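Local coordinates for protein 11S globulin isoform 1 (PDB 5WPW) that stores nitrogen and carbon in the coconut seed as a hexameric 11S globulin, and is a potential food allergen, at the interface of chains A and B and the interface of chains A and C. Sequence-based numbering; all coordinates share one arbitrary frame. Chains: chain A/B/C, 11S globulin isoform 1.

Contact 1: the interface of chains A and B. Residues chain A 83, 107, 223-224; chain B 257-258, 260, 262-263.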
loop_
_atom_site.group_PDB
_atom_site.type_symbol
_atom_site.label_atom_id
_atom_site.label_comp_id
_atom_site.label_asym_id
_atom_site.label_seq_id
_atom_site.Cartn_x
_atom_site.Cartn_y
_atom_site.Cartn_z
ATOM N N PHE A 83 27.772 11.122 11.913
ATOM C CA PHE A 83 28.393 11.840 13.024
ATOM C C PHE A 83 29.907 11.696 12.874
ATOM O O PHE A 83 30.431 10.577 12.948
ATOM C CB PHE A 83 27.959 11.283 14.385
ATOM C CG PHE A 83 26.636 11.787 14.882
ATOM C CD1 PHE A 83 25.613 12.134 14.001
ATOM C CD2 PHE A 83 26.406 11.886 16.249
ATOM C CE1 PHE A 83 24.402 12.585 14.473
ATOM C CE2 PHE A 83 25.189 12.341 16.728
ATOM C CZ PHE A 83 24.181 12.689 15.833
ATOM N N VAL A 107 23.662 9.008 17.322
ATOM C CA VAL A 107 23.386 8.442 18.621
ATOM C C VAL A 107 22.147 9.129 19.169
ATOM O O VAL A 107 21.857 10.289 18.852
ATOM C CB VAL A 107 24.603 8.585 19.547
ATOM C CG1 VAL A 107 25.779 7.798 18.948
ATOM C CG2 VAL A 107 24.957 10.036 19.684
ATOM N N ARG A 223 28.370 13.748 19.900
ATOM C CA ARG A 223 26.953 14.017 20.117
ATOM C C ARG A 223 26.734 15.488 20.436
ATOM O O ARG A 223 27.564 16.115 21.114
ATOM C CB ARG A 223 26.408 13.168 21.255
ATOM C CG ARG A 223 27.218 13.309 22.511
ATOM C CD ARG A 223 26.322 13.312 23.701
ATOM N NE ARG A 223 27.061 12.967 24.901
ATOM C CZ ARG A 223 26.482 12.722 26.064
ATOM N NH1 ARG A 223 25.158 12.794 26.150
ATOM N NH2 ARG A 223 27.217 12.409 27.124
ATOM N N PRO A 224 25.634 16.084 19.953
ATOM C CA PRO A 224 25.292 17.460 20.319
ATOM C C PRO A 224 24.592 17.494 21.673
ATOM O O PRO A 224 25.124 18.090 22.610
ATOM C CB PRO A 224 24.349 17.908 19.188
ATOM C CG PRO A 224 24.253 16.739 18.225
ATOM C CD PRO A 224 24.665 15.521 18.999
ATOM N N PRO B 257 19.125 20.195 19.735
ATOM C CA PRO B 257 20.340 19.733 19.048
ATOM C C PRO B 257 20.535 18.242 19.173
ATOM O O PRO B 257 21.033 17.602 18.236
ATOM C CB PRO B 257 21.467 20.512 19.750
ATOM C CG PRO B 257 20.805 21.626 20.429
ATOM C CD PRO B 257 19.427 21.174 20.788
ATOM N N ARG B 258 20.139 17.669 20.316
ATOM C CA ARG B 258 20.252 16.238 20.555
ATOM C C ARG B 258 19.551 15.395 19.494
ATOM O O ARG B 258 19.767 14.183 19.456
ATOM C CB ARG B 258 19.684 15.913 21.937
ATOM C CG ARG B 258 20.345 16.698 23.076
ATOM C CD ARG B 258 19.849 16.248 24.461
ATOM N NE ARG B 258 18.414 16.483 24.644
ATOM C CZ ARG B 258 17.898 17.458 25.391
ATOM N NH1 ARG B 258 18.696 18.302 26.038
ATOM N NH2 ARG B 258 16.581 17.589 25.496
ATOM N N ALA B 260 19.854 15.742 16.166
ATOM C CA ALA B 260 20.483 15.941 14.874
ATOM C C ALA B 260 20.588 14.615 14.126
ATOM O O ALA B 260 20.797 13.550 14.726
ATOM C CB ALA B 260 21.877 16.561 15.052
ATOM N N VAL B 262 22.702 14.722 11.214
ATOM C CA VAL B 262 24.069 14.893 10.745
ATOM C C VAL B 262 24.739 15.838 11.724
ATOM O O VAL B 262 24.181 16.894 12.015
ATOM C CB VAL B 262 24.113 15.485 9.327
ATOM C CG1 VAL B 262 25.554 15.709 8.885
ATOM C CG2 VAL B 262 23.352 14.577 8.319
ATOM N N PHE B 263 25.931 15.484 12.205
ATOM C CA PHE B 263 26.599 16.293 13.231
ATOM C C PHE B 263 28.105 16.312 13.010
ATOM O O PHE B 263 28.740 15.258 12.970
ATOM C CB PHE B 263 26.317 15.754 14.635
ATOM C CG PHE B 263 27.067 16.486 15.751
ATOM C CD1 PHE B 263 26.957 17.866 15.895
ATOM C CD2 PHE B 263 27.864 15.783 16.654
ATOM C CE1 PHE B 263 27.633 18.539 16.940
ATOM C CE2 PHE B 263 28.542 16.443 17.690
ATOM C CZ PHE B 263 28.416 17.822 17.836
HETATM O O HOH W 1 22.320 12.898 19.452
#
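Two backbone carbonyl oxygens, A:Val107 O and B:Arg258 O, share water 1 across the interface of two 11S globulin subunits, each a legumin-type protein built of two cupin domains. The water stands 2.7 Å from A:Val107 O and 2.9 Å from B:Arg258 O. Both oxygens can only accept, so the water probably gives one hydrogen to each and lets the two chains approach without setting the carbonyls directly against each other. The same water lies in the plane of the A:Phe83 ring, at its edge, as does B:Ala260 O, which is 3.7 Å from A:Phe83 CZ.

Beside the water, the side chains at this patch meet through carbon. A:Phe83, in strand 83-85, and B:Phe263, in strand 262-264, pair as a parallel beta bridge, and their side chains meet through a face rather than by ring stacking. B:Phe263 CB sits over the middle of the A:Phe83 ring, 3.7 Å from its centroid, in a CH-pi contact. B:Phe263 sends its own ring onward from this methylene toward A:Arg223 and A:Pro224, its chi1 of 176° setting CG opposite the backbone N.

There A:Pro224 brings CG over one face of the B:Phe263 ring, 3.8 Å from the centroid and displaced toward the rim, the two side chains sliding past each other in opposite directions. The preceding residue contributes backbone: A:Arg223 C approaches B:Phe263 CE2 to 3.4 Å, which probably limits the swing of the phenyl ring.

A:Pro224 also reaches the start of the short 3-10 helix 257-259. Its CB packs against B:Pro257 CB at 3.9 Å, while CG lies close to the B:Pro257 carbonyl oxygen. B:Ala260 CB, 4.0 Å from A:Pro224 CG, adds a methyl contact beside the aromatic one.

Contact 2: the interface of chains A and C. Residues chain A 3, 36, 308, 344-345; chain C 148-149.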
loop_
_atom_site.group_PDB
_atom_site.type_symbol
_atom_site.label_atom_id
_atom_site.label_comp_id
_atom_site.label_asym_id
_atom_site.label_seq_id
_atom_site.Cartn_x
_atom_site.Cartn_y
_atom_site.Cartn_z
ATOM N N CYS A 3 -3.011 -20.663 25.587
ATOM C CA CYS A 3 -3.924 -19.578 25.919
ATOM C C CYS A 3 -5.201 -20.060 26.586
ATOM O O CYS A 3 -6.086 -19.240 26.865
ATOM C CB CYS A 3 -4.241 -18.745 24.673
ATOM S SG CYS A 3 -2.903 -17.611 24.193
ATOM N N CYS A 36 1.507 -17.787 26.142
ATOM C CA CYS A 36 0.265 -17.407 25.481
ATOM C C CYS A 36 0.432 -16.088 24.743
ATOM O O CYS A 36 -0.051 -15.938 23.621
ATOM C CB CYS A 36 -0.884 -17.317 26.483
ATOM S SG CYS A 36 -2.412 -16.504 25.833
ATOM N N HIS A 308 -2.598 -8.794 22.641
ATOM C CA HIS A 308 -2.371 -9.016 24.061
ATOM C C HIS A 308 -1.769 -7.753 24.661
ATOM O O HIS A 308 -1.125 -6.960 23.963
ATOM C CB HIS A 308 -1.412 -10.181 24.332
ATOM C CG HIS A 308 -1.757 -11.460 23.628
ATOM N ND1 HIS A 308 -2.891 -12.191 23.913
ATOM C CD2 HIS A 308 -1.087 -12.162 22.684
ATOM C CE1 HIS A 308 -2.920 -13.272 23.159
ATOM N NE2 HIS A 308 -1.839 -13.277 22.401
ATOM N N PRO A 344 -4.587 -11.272 28.191
ATOM C CA PRO A 344 -4.752 -11.805 26.839
ATOM C C PRO A 344 -5.775 -11.033 26.026
ATOM O O PRO A 344 -6.715 -10.435 26.552
ATOM C CB PRO A 344 -5.210 -13.246 27.083
ATOM C CG PRO A 344 -4.758 -13.560 28.480
ATOM C CD PRO A 344 -4.876 -12.279 29.223
ATOM N N GLN A 345 -5.574 -11.071 24.711
ATOM C CA GLN A 345 -6.492 -10.465 23.766
ATOM C C GLN A 345 -7.915 -10.907 24.085
ATOM O O GLN A 345 -8.149 -12.062 24.468
ATOM C CB GLN A 345 -6.111 -10.891 22.334
ATOM C CG GLN A 345 -7.104 -10.443 21.264
ATOM C CD GLN A 345 -6.842 -11.094 19.899
ATOM O OE1 GLN A 345 -7.260 -10.577 18.846
ATOM N NE2 GLN A 345 -6.162 -12.217 19.912
ATOM N N GLN C 148 -4.973 -13.973 18.141
ATOM C CA GLN C 148 -3.721 -14.261 18.821
ATOM C C GLN C 148 -3.905 -15.178 20.029
ATOM O O GLN C 148 -2.942 -15.404 20.761
ATOM C CB GLN C 148 -3.031 -12.959 19.237
ATOM C CG GLN C 148 -2.888 -11.924 18.110
ATOM C CD GLN C 148 -1.938 -10.783 18.477
ATOM O OE1 GLN C 148 -1.128 -10.918 19.383
ATOM N NE2 GLN C 148 -2.038 -9.666 17.762
ATOM N N LEU C 149 -5.110 -15.715 20.248
ATOM C CA LEU C 149 -5.305 -16.765 21.251
ATOM C C LEU C 149 -5.038 -18.140 20.656
ATOM O O LEU C 149 -4.259 -18.265 19.704
ATOM C CB LEU C 149 -6.710 -16.693 21.843
ATOM C CG LEU C 149 -7.114 -15.364 22.468
ATOM C CD1 LEU C 149 -8.562 -15.375 22.898
ATOM C CD2 LEU C 149 -6.192 -15.010 23.650
#
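C:Leu149 lays its branched end against A:His308, A:Pro344 and the backbone oxygen of A:Gln345, in a cupin-to-cupin contact of the 11S globulin. Its CD2 methyl comes to the edge of the imidazole, in the ring plane, 3.7 Å from A:His308 CE1, and also meets A:Pro344 CB at 4.0 Å. The same C:Leu149 CD2 lies 3.6 Å from A:Gln345 O. The A:Cys3-A:Cys36 disulfide borders the leucine's backbone, with A:Cys3 SG 3.9 Å from C:Leu149 CA; it ties the N-terminal segment to helix 32-37 and probably stiffens this border.

Farther out, both nitrogens of A:His308 have partners, one of them weakly bonded. A:Gln345 N donates a nearly straight hydrogen bond (167° at H) to A:His308 ND1, 3.0 Å away, although the donor is tilted 26° out of the ring plane. That bond within chain A would favour a hydrogen on the other nitrogen. A:His308 NE2 makes a weak, bent bond of 2.9 Å to the backbone oxygen C:Gln148 O; this acceptor lies in the ring plane.

At the rim the extended A:Gln345 side chain, CG anti to the backbone N (chi1 173°), crosses that of C:Gln148 at about a right angle. A:Gln345 NE2 as modelled is 2.8 Å from C:Gln148 N, which would set two N-H donors against each other; the amide is probably turned over, its oxygen accepting the backbone N-H. The patch probably helps to fasten the C:Gln148-C:Leu149 loop to the neighbouring subunit of the hexamer.

The C-alpha centres of contact 1 and contact 2 are about 41 Å apart, and the contacts have no residue in common. At these patches chain A meets its two neighbours through separate parts of its surface. Contact 1 belongs to a two-fold interface, contact 2 to one that is not an exact two-fold. In a hexamer of two stacked trimers, as in 11S globulins, this fits a link between trimers for contact 1 and one within a trimer for contact 2. A:Phe83 and A:Val107 of the first cupin region meet the partner's second; in contact 2 A:His308 and A:Gln345 of the second meet the partner's first.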